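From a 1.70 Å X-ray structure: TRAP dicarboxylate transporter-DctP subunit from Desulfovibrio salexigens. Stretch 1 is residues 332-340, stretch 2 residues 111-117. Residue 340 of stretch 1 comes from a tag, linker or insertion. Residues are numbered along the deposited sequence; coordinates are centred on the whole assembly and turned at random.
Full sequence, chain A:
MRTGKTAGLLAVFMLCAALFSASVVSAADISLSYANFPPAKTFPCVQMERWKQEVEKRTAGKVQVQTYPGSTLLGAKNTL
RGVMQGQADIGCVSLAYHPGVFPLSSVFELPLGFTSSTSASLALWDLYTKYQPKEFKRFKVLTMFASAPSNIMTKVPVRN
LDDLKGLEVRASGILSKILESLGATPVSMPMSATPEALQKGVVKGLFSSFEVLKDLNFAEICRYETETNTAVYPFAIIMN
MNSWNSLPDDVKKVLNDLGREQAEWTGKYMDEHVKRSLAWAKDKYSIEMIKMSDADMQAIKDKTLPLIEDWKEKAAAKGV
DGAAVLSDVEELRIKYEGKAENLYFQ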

ATOM      1  N   LEU A 332     -10.577   8.185 -10.650  1.00  8.65           N
ATOM      2  CA  LEU A 332     -10.899   7.475  -9.419  1.00  9.45           C
ATOM      3  C   LEU A 332     -10.367   8.206  -8.183  1.00  9.38           C
ATOM      4  O   LEU A 332     -11.035   8.228  -7.145  1.00 11.62           O
ATOM      5  CB  LEU A 332     -10.370   6.035  -9.481  1.00  8.26           C
ATOM      6  CG  LEU A 332     -11.096   5.179 -10.520  1.00  8.67           C
ATOM      7  CD1 LEU A 332     -10.327   3.888 -10.730  1.00  8.85           C
ATOM      8  CD2 LEU A 332     -12.525   4.873 -10.081  1.00 11.92           C
ATOM      9  N   ARG A 333      -9.180   8.805  -8.279  1.00  8.68           N
ATOM     10  CA  ARG A 333      -8.651   9.581  -7.164  1.00  8.98           C
ATOM     11  C   ARG A 333      -9.618  10.725  -6.796  1.00  9.65           C
ATOM     12  O   ARG A 333      -9.946  10.949  -5.627  1.00 10.05           O
ATOM     13  CB  ARG A 333      -7.270  10.182  -7.509  1.00  8.86           C
ATOM     14  CG  ARG A 333      -6.578  10.804  -6.277  1.00  9.20           C
ATOM     15  CD  ARG A 333      -5.301  11.566  -6.609  1.00  9.23           C
ATOM     16  NE  ARG A 333      -5.598  12.722  -7.428  1.00  9.61           N
ATOM     17  CZ  ARG A 333      -6.083  13.869  -6.974  1.00 14.71           C
ATOM     18  NH1 ARG A 333      -6.294  14.062  -5.676  1.00 14.65           N
ATOM     19  NH2 ARG A 333      -6.341  14.846  -7.830  1.00 13.58           N
ATOM     20  N   ILE A 334     -10.031  11.476  -7.811  1.00  9.83           N
ATOM     21  CA  ILE A 334     -10.961  12.568  -7.573  1.00 10.51           C
ATOM     22  C   ILE A 334     -12.284  12.044  -6.987  1.00 10.72           C
ATOM     23  O   ILE A 334     -12.895  12.681  -6.119  1.00 11.30           O
ATOM     24  CB  ILE A 334     -11.197  13.363  -8.855  1.00 10.69           C
ATOM     25  CG1 ILE A 334      -9.905  14.040  -9.271  1.00 10.65           C
ATOM     26  CG2 ILE A 334     -12.255  14.449  -8.637  1.00 11.43           C
ATOM     27  CD1 ILE A 334      -9.946  14.672 -10.656  1.00 10.79           C
ATOM     28  N   LYS A 335     -12.760  10.913  -7.482  1.00 10.85           N
ATOM     29  CA  LYS A 335     -13.996  10.341  -6.943  1.00 10.94           C
ATOM     30  C   LYS A 335     -13.916  10.129  -5.420  1.00 12.52           C
ATOM     31  O   LYS A 335     -14.889  10.354  -4.695  1.00 13.31           O
ATOM     32  CB  LYS A 335     -14.280   8.995  -7.629  1.00 10.57           C
ATOM     33  CG  LYS A 335     -15.506   8.240  -7.136  1.00 13.16           C
ATOM     34  CD  LYS A 335     -15.589   6.926  -7.937  1.00 20.93           C
ATOM     35  CE  LYS A 335     -16.736   6.022  -7.536  1.00 32.44           C
ATOM     36  NZ  LYS A 335     -16.567   4.708  -8.266  1.00 38.00           N
ATOM     37  N   TYR A 336     -12.765   9.682  -4.935  1.00 10.45           N
ATOM     38  CA  TYR A 336     -12.642   9.288  -3.538  1.00 10.66           C
ATOM     39  C   TYR A 336     -12.012  10.345  -2.647  1.00 14.26           C
ATOM     40  O   TYR A 336     -12.138  10.268  -1.410  1.00 12.11           O
ATOM     41  CB  TYR A 336     -11.897   7.937  -3.427  1.00 10.09           C
ATOM     42  CG  TYR A 336     -12.754   6.813  -3.960  1.00 13.07           C
ATOM     43  CD1 TYR A 336     -13.934   6.473  -3.334  1.00 10.95           C
ATOM     44  CD2 TYR A 336     -12.396   6.101  -5.097  1.00 11.24           C
ATOM     45  CE1 TYR A 336     -14.747   5.478  -3.833  1.00 13.79           C
ATOM     46  CE2 TYR A 336     -13.203   5.101  -5.606  1.00  9.47           C
ATOM     47  CZ  TYR A 336     -14.379   4.788  -4.962  1.00 12.21           C
ATOM     48  OH  TYR A 336     -15.186   3.790  -5.450  1.00 15.74           O
ATOM     49  N   GLU A 337     -11.369  11.344  -3.263  1.00 11.15           N
ATOM     50  CA  GLU A 337     -10.689  12.400  -2.506  1.00 13.14           C
ATOM     51  C   GLU A 337     -11.215  13.768  -2.812  1.00 26.65           C
ATOM     52  O   GLU A 337     -11.298  14.600  -1.920  1.00 40.23           O
ATOM     53  CB  GLU A 337      -9.193  12.495  -2.829  1.00 20.35           C
ATOM     54  CG  GLU A 337      -8.440  11.246  -2.719  1.00 11.70           C
ATOM     55  CD  GLU A 337      -6.928  11.436  -2.689  1.00 14.02           C
ATOM     56  OE1 GLU A 337      -6.396  12.547  -2.937  1.00 15.91           O
ATOM     57  OE2 GLU A 337      -6.271  10.429  -2.395  1.00 11.72           O
ATOM     58  N   GLY A 338     -11.543  13.993  -4.081  1.00 22.78           N
ATOM     59  CA  GLY A 338     -11.711  15.335  -4.626  1.00 26.77           C
ATOM     60  C   GLY A 338     -11.751  16.430  -3.577  1.00 25.33           C
ATOM     61  O   GLY A 338     -12.586  16.360  -2.678  1.00 26.39           O
ATOM     62  N   LYS A 339     -10.895  17.452  -3.718  1.00 27.11           N
ATOM     63  CA  LYS A 339     -10.892  18.601  -2.791  1.00 28.07           C
ATOM     64  C   LYS A 339     -11.584  19.828  -3.351  1.00 30.09           C
ATOM     65  O   LYS A 339     -11.861  20.772  -2.603  1.00 24.91           O
ATOM     66  CB  LYS A 339      -9.464  19.033  -2.424  1.00 28.91           C
ATOM     67  CG  LYS A 339      -8.727  18.050  -1.550  1.00 38.93           C
ATOM     68  CD  LYS A 339      -8.314  16.881  -2.381  1.00 42.91           C
ATOM     69  CE  LYS A 339      -7.375  15.965  -1.637  1.00 34.96           C
ATOM     70  NZ  LYS A 339      -6.817  15.072  -2.628  1.00 17.71           N
ATOM     71  N   ALA A 340     -11.828  19.840  -4.657  1.00 30.46           N
ATOM     72  CA  ALA A 340     -12.503  20.983  -5.275  1.00 26.76           C
ATOM     73  C   ALA A 340     -13.835  21.253  -4.581  1.00 34.59           C
ATOM     74  O   ALA A 340     -14.580  20.325  -4.255  1.00 38.18           O
ATOM     75  CB  ALA A 340     -12.720  20.740  -6.764  1.00 30.68           C
TER
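Stretch 2 (111-117) PLGFTSS

Stretch 2 lies against the last turn of a helix and the residues just after it; the closest touching pair is 219 positions apart in sequence. It has no regular helix or strand of its own until Ser116 takes the N-cap position of a helix whose first residue here is Ser117. No crossing angle applies, because an irregular segment meets a helix, but there is a direction: Arg333 has Phe114 as its nearest neighbour by CA, 6.6 Å from CA to CA, and Glu337 has Thr115, 7.8 Å from CA to CA. One helical turn on stretch 1 is thus matched by a single residue step on stretch 2, and the two chains advance in the same sense. The contact is small, 288 Å² summed over both sides, and four residues, Arg333, Glu337, Phe114 and Thr115, carry most of it.

Leu332 points sideways and makes no contact. Arg333 is the first residue to engage, its CA-to-CB bond directed toward stretch 2. Chi1 and chi2 are both t, so the aliphatic part runs extended across the ring of Phe114: Arg333 CG stands 3.9 Å from the ring centroid, 15° off the normal, a CH-pi contact over the face, and Arg333 CB comes within 3.6 Å of Phe114 CZ. Chi3 then turns to p, and Arg333 CD passes 3.5 Å from Gly113 O and 3.6 Å from Leu112 O. The rule here is that an arginine can serve as a greasy arm first and a charge second. At the Gly113 phi/psi of 86/10 a CB would be jammed against the carbonyl oxygen of the residue before, which by itself calls for glycine; Arg333 does not demand it, since an ideal CB on Gly113 would sit 3.7 Å from Arg333 CD, an ordinary contact.

Ile334 points away and Lys335 is out of reach, as expected for the far side of a helix. Tyr336 directs its CA-to-CB bond toward stretch 2, yet its side chain stays 6.0 Å off.

Glu337, one turn after Arg333 and joined to it by the backbone bond from Glu337 N to Arg333 O at 2.8 Å, is the polar centre. Glu337 OE2 accepts a hydrogen bond from Thr115 N at 2.8 Å with an angle of 166°, nearly straight, so the carboxylate satisfies a backbone amide that has no strand or helix partner. Glu337 OE1 takes a weak hydrogen bond from Thr115 OG1 at 3.1 Å, the threonine having chi1 in p. A single carboxylate therefore reads both main chain and side chain of one residue. The same group also comes near the aromatic ring, Glu337 OE2 lying 3.6 Å from Phe114 CD2.

Two cations hold that carboxylate from within stretch 1, in salt bridges from Arg333 NH1 to Glu337 OE1 at 3.1 Å and from Lys339 NZ to Glu337 OE1 at 2.6 Å. Between them Gly338 turns the chain without touching stretch 2. Lys339 adds only a marginal contact, Lys339 NZ being 3.9 Å from Thr115 OG1, and the tag residue Ala340 makes none.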

ATOM      1  N   PRO A 111       3.941   7.606  -8.016  1.00  8.60           N
ATOM      2  CA  PRO A 111       3.488   8.840  -7.360  1.00  9.56           C
ATOM      3  C   PRO A 111       2.344   9.469  -8.138  1.00 11.36           C
ATOM      4  O   PRO A 111       2.585  10.162  -9.133  1.00 14.14           O
ATOM      5  CB  PRO A 111       4.732   9.722  -7.372  1.00 13.19           C
ATOM      6  CG  PRO A 111       5.560   9.197  -8.522  1.00 18.24           C
ATOM      7  CD  PRO A 111       5.293   7.726  -8.587  1.00 12.03           C
ATOM      8  N   LEU A 112       1.119   9.242  -7.680  1.00  7.29           N
ATOM      9  CA  LEU A 112      -0.066   9.622  -8.422  1.00  8.03           C
ATOM     10  C   LEU A 112      -0.966  10.538  -7.624  1.00 10.54           C
ATOM     11  O   LEU A 112      -2.082  10.809  -8.039  1.00 10.60           O
ATOM     12  CB  LEU A 112      -0.839   8.393  -8.887  1.00 12.91           C
ATOM     13  CG  LEU A 112      -0.093   7.516  -9.908  1.00 12.51           C
ATOM     14  CD1 LEU A 112      -0.974   6.406 -10.385  1.00 17.57           C
ATOM     15  CD2 LEU A 112       0.403   8.319 -11.106  1.00 14.74           C
ATOM     16  N   GLY A 113      -0.469  11.026  -6.499  1.00 11.60           N
ATOM     17  CA  GLY A 113      -1.182  12.027  -5.729  1.00  7.64           C
ATOM     18  C   GLY A 113      -2.211  11.525  -4.734  1.00  9.04           C
ATOM     19  O   GLY A 113      -2.953  12.331  -4.184  1.00 10.98           O
ATOM     20  N   PHE A 114      -2.275  10.222  -4.461  1.00  7.25           N
ATOM     21  CA  PHE A 114      -3.209   9.738  -3.446  1.00  7.23           C
ATOM     22  C   PHE A 114      -2.784  10.197  -2.061  1.00 10.59           C
ATOM     23  O   PHE A 114      -1.601  10.201  -1.741  1.00 11.12           O
ATOM     24  CB  PHE A 114      -3.324   8.209  -3.504  1.00  9.00           C
ATOM     25  CG  PHE A 114      -4.199   7.732  -4.634  1.00  8.77           C
ATOM     26  CD1 PHE A 114      -3.663   7.522  -5.900  1.00  8.60           C
ATOM     27  CD2 PHE A 114      -5.551   7.548  -4.438  1.00  7.18           C
ATOM     28  CE1 PHE A 114      -4.462   7.126  -6.954  1.00  9.48           C
ATOM     29  CE2 PHE A 114      -6.372   7.130  -5.499  1.00  8.94           C
ATOM     30  CZ  PHE A 114      -5.825   6.929  -6.750  1.00 10.75           C
ATOM     31  N   THR A 115      -3.750  10.591  -1.239  1.00  9.20           N
ATOM     32  CA  THR A 115      -3.420  11.180   0.063  1.00  8.24           C
ATOM     33  C   THR A 115      -3.958  10.380   1.242  1.00  9.53           C
ATOM     34  O   THR A 115      -3.892  10.830   2.386  1.00 11.45           O
ATOM     35  CB  THR A 115      -3.972  12.611   0.157  1.00 11.62           C
ATOM     36  OG1 THR A 115      -5.391  12.579   0.023  1.00 12.68           O
ATOM     37  CG2 THR A 115      -3.384  13.490  -0.943  1.00 13.32           C
ATOM     38  N   SER A 116      -4.486   9.188   0.971  1.00  9.79           N
ATOM     39  CA  SER A 116      -4.970   8.325   2.046  1.00  8.57           C
ATOM     40  C   SER A 116      -5.017   6.890   1.569  1.00 10.10           C
ATOM     41  O   SER A 116      -5.071   6.631   0.360  1.00  8.64           O
ATOM     42  CB  SER A 116      -6.363   8.743   2.543  1.00 11.00           C
ATOM     43  OG  SER A 116      -7.372   8.406   1.608  1.00 11.75           O
ATOM     44  N   SER A 117      -5.000   5.969   2.530  1.00  8.51           N
ATOM     45  CA  SER A 117      -5.148   4.547   2.258  1.00  8.23           C
ATOM     46  C   SER A 117      -6.545   4.235   1.741  1.00  9.03           C
ATOM     47  O   SER A 117      -6.709   3.409   0.845  1.00  8.37           O
ATOM     48  CB  SER A 117      -4.887   3.765   3.539  1.00  9.54           C
ATOM     49  OG  SER A 117      -5.045   2.360   3.313  1.00  8.43           O
TER